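Oxidoreductase, NAD-binding/iron-sulfur cluster-binding protein (PDB 6ZXU) is a catabolic reductive dehalogenase that carries cobalamin and two [4Fe-4S] clusters and probably uses them to remove halogen from organohalide substrates by reduction. Local coordinates at residues 306-311 against 401-406; 560-565 against 679-684. One frame throughout, in Å; residues are numbered along the deposited sequence.

Contact 1: 306-311 against 401-406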
loop_
_atom_site.group_PDB
_atom_site.type_symbol
_atom_site.label_atom_id
_atom_site.label_comp_id
_atom_site.label_asym_id
_atom_site.label_seq_id
_atom_site.Cartn_x
_atom_site.Cartn_y
_atom_site.Cartn_z
ATOM N N GLN A 306 21.935 23.073 2.521
ATOM C CA GLN A 306 23.385 23.080 2.724
ATOM C C GLN A 306 23.801 22.468 4.040
ATOM O O GLN A 306 24.962 22.146 4.203
ATOM C CB GLN A 306 23.956 24.487 2.610
ATOM C CG GLN A 306 23.930 24.978 1.212
ATOM C CD GLN A 306 24.573 26.377 1.114
ATOM O OE1 GLN A 306 23.914 27.368 1.320
ATOM N NE2 GLN A 306 25.829 26.404 0.953
ATOM N N GLU A 307 22.869 22.241 4.969
ATOM C CA GLU A 307 23.216 21.657 6.246
ATOM C C GLU A 307 22.764 20.173 6.393
ATOM O O GLU A 307 22.895 19.603 7.460
ATOM C CB GLU A 307 22.626 22.479 7.351
ATOM C CG GLU A 307 23.211 23.891 7.395
ATOM C CD GLU A 307 22.608 24.823 8.506
ATOM O OE1 GLU A 307 22.687 26.120 8.410
ATOM O OE2 GLU A 307 22.003 24.268 9.487
ATOM N N ILE A 308 22.201 19.590 5.348
ATOM C CA ILE A 308 21.714 18.227 5.434
ATOM C C ILE A 308 22.852 17.258 5.058
ATOM O O ILE A 308 23.248 17.239 3.924
ATOM C CB ILE A 308 20.495 17.987 4.519
ATOM C CG1 ILE A 308 19.330 18.848 4.895
ATOM C CG2 ILE A 308 20.111 16.531 4.595
ATOM C CD1 ILE A 308 18.172 18.838 3.907
ATOM N N GLN A 309 23.303 16.448 5.987
ATOM C CA GLN A 309 24.297 15.438 5.680
ATOM C C GLN A 309 23.633 14.166 5.205
ATOM O O GLN A 309 22.537 13.807 5.650
ATOM C CB GLN A 309 25.119 15.089 6.865
ATOM C CG GLN A 309 25.986 16.162 7.389
ATOM C CD GLN A 309 26.673 15.694 8.717
ATOM O OE1 GLN A 309 26.616 16.373 9.738
ATOM N NE2 GLN A 309 27.284 14.533 8.698
ATOM N N ARG A 310 24.264 13.499 4.242
ATOM C CA ARG A 310 23.830 12.186 3.758
ATOM C C ARG A 310 24.258 11.086 4.797
ATOM O O ARG A 310 25.237 11.230 5.503
ATOM C CB ARG A 310 24.358 11.919 2.343
ATOM C CG ARG A 310 23.663 12.756 1.304
ATOM C CD ARG A 310 24.336 12.686 -0.034
ATOM N NE ARG A 310 24.280 11.340 -0.592
ATOM C CZ ARG A 310 24.874 10.972 -1.703
ATOM N NH1 ARG A 310 25.627 11.819 -2.342
ATOM N NH2 ARG A 310 24.819 9.734 -2.118
ATOM N N VAL A 311 23.412 10.071 4.918
ATOM C CA VAL A 311 23.423 9.063 5.977
ATOM C C VAL A 311 23.765 7.713 5.335
ATOM O O VAL A 311 23.275 7.411 4.194
ATOM C CB VAL A 311 21.981 8.966 6.626
ATOM C CG1 VAL A 311 22.007 8.038 7.798
ATOM C CG2 VAL A 311 21.544 10.372 7.045
ATOM N N GLU A 401 17.149 15.202 -5.385
ATOM C CA GLU A 401 18.279 15.954 -4.945
ATOM C C GLU A 401 19.315 15.068 -4.307
ATOM O O GLU A 401 19.006 13.996 -3.807
ATOM C CB GLU A 401 17.829 17.072 -4.058
ATOM C CG GLU A 401 16.786 17.934 -4.733
ATOM C CD GLU A 401 16.368 19.123 -3.891
ATOM O OE1 GLU A 401 17.274 19.807 -3.361
ATOM O OE2 GLU A 401 15.124 19.382 -3.743
ATOM N N PRO A 402 20.594 15.437 -4.391
ATOM C CA PRO A 402 21.637 14.503 -3.941
ATOM C C PRO A 402 21.512 14.120 -2.504
ATOM O O PRO A 402 21.791 12.957 -2.140
ATOM C CB PRO A 402 22.995 15.268 -4.215
ATOM C CG PRO A 402 22.591 16.185 -5.336
ATOM C CD PRO A 402 21.180 16.617 -5.090
ATOM N N TRP A 403 21.032 15.035 -1.679
ATOM C CA TRP A 403 20.948 14.723 -0.265
ATOM C C TRP A 403 19.802 13.704 0.031
ATOM O O TRP A 403 19.657 13.331 1.193
ATOM C CB TRP A 403 20.747 16.013 0.575
ATOM C CG TRP A 403 19.654 16.900 0.077
ATOM C CD1 TRP A 403 19.753 17.872 -0.875
ATOM C CD2 TRP A 403 18.300 16.890 0.480
ATOM N NE1 TRP A 403 18.534 18.468 -1.060
ATOM C CE2 TRP A 403 17.637 17.846 -0.245
ATOM C CE3 TRP A 403 17.558 16.113 1.399
ATOM C CZ2 TRP A 403 16.280 18.114 -0.056
ATOM C CZ3 TRP A 403 16.256 16.392 1.579
ATOM C CH2 TRP A 403 15.622 17.386 0.861
ATOM N N MET A 404 18.971 13.374 -0.961
ATOM C CA MET A 404 17.868 12.374 -0.800
ATOM C C MET A 404 18.401 10.911 -1.000
ATOM O O MET A 404 17.743 9.959 -0.616
ATOM C CB MET A 404 16.768 12.615 -1.813
ATOM C CG MET A 404 16.045 13.953 -1.658
ATOM S SD MET A 404 14.846 14.124 -2.972
ATOM C CE MET A 404 14.050 15.661 -2.528
ATOM N N TYR A 405 19.608 10.759 -1.568
ATOM C CA TYR A 405 20.247 9.475 -1.689
ATOM C C TYR A 405 21.017 9.166 -0.435
ATOM O O TYR A 405 21.620 10.051 0.177
ATOM C CB TYR A 405 21.182 9.435 -2.904
ATOM C CG TYR A 405 20.533 9.548 -4.263
ATOM C CD1 TYR A 405 20.077 10.763 -4.739
ATOM C CD2 TYR A 405 20.415 8.456 -5.075
ATOM C CE1 TYR A 405 19.516 10.871 -5.997
ATOM C CE2 TYR A 405 19.870 8.548 -6.348
ATOM C CZ TYR A 405 19.443 9.733 -6.820
ATOM O OH TYR A 405 18.924 9.823 -8.064
ATOM N N TYR A 406 21.040 7.912 -0.042
ATOM C CA TYR A 406 21.927 7.467 1.020
ATOM C C TYR A 406 23.396 7.692 0.644
ATOM O O TYR A 406 23.753 7.772 -0.523
ATOM C CB TYR A 406 21.744 5.992 1.310
ATOM C CG TYR A 406 20.432 5.607 1.958
ATOM C CD1 TYR A 406 20.217 5.857 3.293
ATOM C CD2 TYR A 406 19.458 4.911 1.233
ATOM C CE1 TYR A 406 18.996 5.507 3.862
ATOM C CE2 TYR A 406 18.272 4.550 1.787
ATOM C CZ TYR A 406 18.051 4.843 3.090
ATOM O OH TYR A 406 16.872 4.423 3.693
HETATM O O HOH W 1 20.322 12.718 3.730
HETATM O O HOH W 2 21.202 10.212 2.717
#

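Contact 2: 560-565 against 679-684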
loop_
_atom_site.group_PDB
_atom_site.type_symbol
_atom_site.label_atom_id
_atom_site.label_comp_id
_atom_site.label_asym_id
_atom_site.label_seq_id
_atom_site.Cartn_x
_atom_site.Cartn_y
_atom_site.Cartn_z
ATOM N N VAL A 560 11.876 20.295 16.396
ATOM C CA VAL A 560 13.283 20.555 16.578
ATOM C C VAL A 560 13.977 20.551 15.201
ATOM O O VAL A 560 13.422 20.088 14.185
ATOM C CB VAL A 560 13.983 19.513 17.494
ATOM C CG1 VAL A 560 13.418 19.570 18.901
ATOM C CG2 VAL A 560 13.867 18.081 16.978
ATOM N N MET A 561 15.192 21.081 15.187
ATOM C CA MET A 561 16.053 20.912 14.015
ATOM C C MET A 561 16.778 19.581 14.163
ATOM O O MET A 561 17.234 19.228 15.253
ATOM C CB MET A 561 17.090 22.097 13.949
ATOM C CG MET A 561 16.495 23.467 13.685
ATOM S SD MET A 561 15.334 23.550 12.318
ATOM C CE MET A 561 16.417 23.249 10.932
ATOM N N PHE A 562 16.919 18.899 13.053
ATOM C CA PHE A 562 17.548 17.587 12.994
ATOM C C PHE A 562 18.191 17.508 11.617
ATOM O O PHE A 562 17.496 17.567 10.637
ATOM C CB PHE A 562 16.435 16.479 13.158
ATOM C CG PHE A 562 16.919 15.064 13.025
ATOM C CD1 PHE A 562 16.937 14.398 11.792
ATOM C CD2 PHE A 562 17.384 14.384 14.128
ATOM C CE1 PHE A 562 17.446 13.152 11.690
ATOM C CE2 PHE A 562 17.910 13.122 14.016
ATOM C CZ PHE A 562 17.907 12.492 12.785
ATOM N N ASN A 563 19.527 17.380 11.571
ATOM C CA ASN A 563 20.292 17.165 10.350
ATOM C C ASN A 563 19.852 18.131 9.292
ATOM O O ASN A 563 19.656 17.761 8.128
ATOM C CB ASN A 563 20.174 15.733 9.842
ATOM C CG ASN A 563 21.143 15.418 8.679
ATOM O OD1 ASN A 563 22.183 16.047 8.530
ATOM N ND2 ASN A 563 20.814 14.453 7.915
ATOM N N GLY A 564 19.731 19.426 9.669
ATOM C CA GLY A 564 19.406 20.448 8.705
ATOM C C GLY A 564 17.979 20.738 8.369
ATOM O O GLY A 564 17.704 21.528 7.496
ATOM N N TYR A 565 17.013 20.044 8.988
ATOM C CA TYR A 565 15.604 20.293 8.724
ATOM C C TYR A 565 14.783 20.243 9.997
ATOM O O TYR A 565 15.115 19.606 10.930
ATOM C CB TYR A 565 15.030 19.344 7.640
ATOM C CG TYR A 565 15.309 17.874 7.918
ATOM C CD1 TYR A 565 16.454 17.260 7.458
ATOM C CD2 TYR A 565 14.443 17.152 8.615
ATOM C CE1 TYR A 565 16.741 15.956 7.756
ATOM C CE2 TYR A 565 14.669 15.845 8.892
ATOM C CZ TYR A 565 15.799 15.234 8.452
ATOM O OH TYR A 565 16.029 13.926 8.736
ATOM N N MET A 679 17.581 11.166 19.917
ATOM C CA MET A 679 17.637 11.349 18.465
ATOM C C MET A 679 19.002 10.903 17.948
ATOM O O MET A 679 19.975 10.971 18.668
ATOM C CB MET A 679 17.358 12.779 18.043
ATOM C CG MET A 679 18.274 13.787 18.625
ATOM S SD MET A 679 18.281 15.389 17.850
ATOM C CE MET A 679 16.575 15.838 17.556
ATOM N N TYR A 680 19.057 10.500 16.705
ATOM C CA TYR A 680 20.275 9.941 16.165
ATOM C C TYR A 680 20.559 10.595 14.818
ATOM O O TYR A 680 20.388 9.972 13.765
ATOM C CB TYR A 680 20.181 8.442 16.053
ATOM C CG TYR A 680 20.005 7.787 17.381
ATOM C CD1 TYR A 680 21.054 7.629 18.239
ATOM C CD2 TYR A 680 18.742 7.451 17.842
ATOM C CE1 TYR A 680 20.898 7.085 19.504
ATOM C CE2 TYR A 680 18.550 6.956 19.135
ATOM C CZ TYR A 680 19.666 6.776 19.963
ATOM O OH TYR A 680 19.488 6.210 21.254
ATOM N N PRO A 681 21.049 11.855 14.863
ATOM C CA PRO A 681 21.472 12.488 13.626
ATOM C C PRO A 681 22.775 11.849 13.176
ATOM O O PRO A 681 23.320 11.048 13.898
ATOM C CB PRO A 681 21.651 13.947 14.032
ATOM C CG PRO A 681 21.972 13.876 15.480
ATOM C CD PRO A 681 21.228 12.727 16.022
ATOM N N PRO A 682 23.292 12.229 11.978
ATOM C CA PRO A 682 24.524 11.606 11.483
ATOM C C PRO A 682 25.672 11.412 12.470
ATOM O O PRO A 682 26.346 10.374 12.428
ATOM C CB PRO A 682 24.910 12.507 10.319
ATOM C CG PRO A 682 23.563 12.870 9.765
ATOM C CD PRO A 682 22.704 13.112 10.956
ATOM N N ARG A 683 25.901 12.336 13.361
ATOM C CA ARG A 683 26.992 12.081 14.257
ATOM C C ARG A 683 26.845 10.880 15.159
ATOM O O ARG A 683 27.827 10.431 15.691
ATOM C CB ARG A 683 27.311 13.296 15.089
ATOM C CG ARG A 683 26.326 13.744 16.057
ATOM C CD ARG A 683 26.843 15.018 16.780
ATOM N NE ARG A 683 27.890 14.655 17.714
ATOM C CZ ARG A 683 27.706 14.306 18.973
ATOM N NH1 ARG A 683 26.508 14.377 19.500
ATOM N NH2 ARG A 683 28.726 13.853 19.714
ATOM N N LEU A 684 25.613 10.412 15.400
ATOM C CA LEU A 684 25.366 9.263 16.260
ATOM C C LEU A 684 24.978 8.046 15.467
ATOM O O LEU A 684 24.435 7.089 16.039
ATOM C CB LEU A 684 24.305 9.614 17.304
ATOM C CG LEU A 684 24.716 10.755 18.265
ATOM C CD1 LEU A 684 23.575 11.070 19.231
ATOM C CD2 LEU A 684 25.923 10.282 19.068
#

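Contact 1: 306-311 against 401-406
Arg-310 of the loop 306-311 reaches across the short 3-10 turn 402-404 to grip backbone carbonyls of 401-406. Its CB is already near Tyr-405 O, and Arg-310 CG lies between Tyr-405 O and Trp-403 CA, 3.6 and 3.7 Å away. Arg-310 CD lies 3.3 Å from Pro-402 O. A bend at chi3 (64°) then brings Arg-310 NE to Tyr-405 O, 3.1 Å away in a rather bent hydrogen bond that meets the carbonyl from above its plane. CZ stands near Tyr-406 O and Pro-402 O. Arg-310 NH2 gives a shorter, straighter bond to Tyr-406 O (2.7 Å, 168°), near the guanidinium plane, while Pro-402 O sits over one guanidinium face, loosely near NH1 and not hydrogen-bonded to NE. NH2 also bonds to Ile-416 O. Arginine suits this place because one flat, multi-donor group can serve two successive carbonyls just after the 3-10 turn. A water accepts from Val-311 N and donates to Tyr-405 O; a second donates to both Gln-309 O and Trp-403 O. Ile-308 CD1 rests over the six-membered ring of Trp-403 in a CH-pi contact, 3.9 Å from its centroid. Trp-403 NE1 is tied to Glu-401 OE1, which helps fix the indole. Tyr-406 packs on Val-311 O, and its OH bonds to cobalamin. The turn 402-404 follows strand 394-399, an outermost strand of a four-stranded antiparallel sheet, and packs through Trp-403 and Met-404 on helix 486-492.

Contact 2: 560-565 against 679-684
Phe-562 and Met-679 form a Met-aromatic contact where a beta-hairpin, strands 560-562 and 565-567 joined by a type I' turn, meets the loop 679-684. Phe-562 ends the first strand with CG anti to the backbone N (chi1 176°), and its ring edge comes up to the loop. Met-679 SD lies beside that edge, 5.3 Å from the Phe-562 ring centroid and almost in the ring plane. The two side chains slide past each other in opposite directions. Met-679 holds CG between its backbone N and carbonyl carbon, and a bend at chi3 (44°) carries Met-679 CE to Phe-562 CD2 and, tip to tip, to Val-560 CG2, 3.6 Å away. An unbranched, flexible thioether can thus serve a ring edge and a methyl of a branched side chain at once. Farther round the ring, Phe-562 CE2 packs on Pro-681 CB at 3.8 Å and CZ approaches Tyr-680 O. Lys-569 makes a cation-pi contact with the same ring, which also lines the cobalamin pocket. The turn takes left-handed backbone angles at Asn-563 and Gly-564, residue types that accept them readily; glycine, lacking CB, does so without strain against the preceding carbonyl. The two backbone bonds between Phe-562 and Tyr-565 close the hairpin. No hydrogen bond crosses to 679-684, so between these two segments the contact is van der Waals and Met-aromatic. Tyr-680 turns from the hairpin and bonds through OH to Glu-573. Asn-563 OD1 accepts from Gln-309 N. At the turn, the Asn-563 and Pro-682 side chains cross at about a right angle, with Asn-563 CG 3.6 Å from Pro-682 CD.

In the fold
Contacts 1 and 2 lie with their centres 12 Å apart and touch directly through the hairpin turn. Gln-309 N probably donates a hydrogen bond to Asn-563 OD1 at 2.8 Å, while Ile-308 CG1 packs on Asn-563 O at 3.4 Å. Gln-309 NE2 also comes within 3.5 Å of Pro-682 CB, so the loop 306-311 meets both segments of contact 2. Both contacts border the cobalamin: the side chains of Tyr-406 and Phe-562 each come to about 3 Å from it between nearest atoms. Tyr-565 OH hydrogen-bonds to the cofactor as well, and its side chain is about 4 Å from that of Ile-308, again between nearest atoms. Thus 401-406 and the hairpin line the pocket, with 306-311 and 679-684 packed against them.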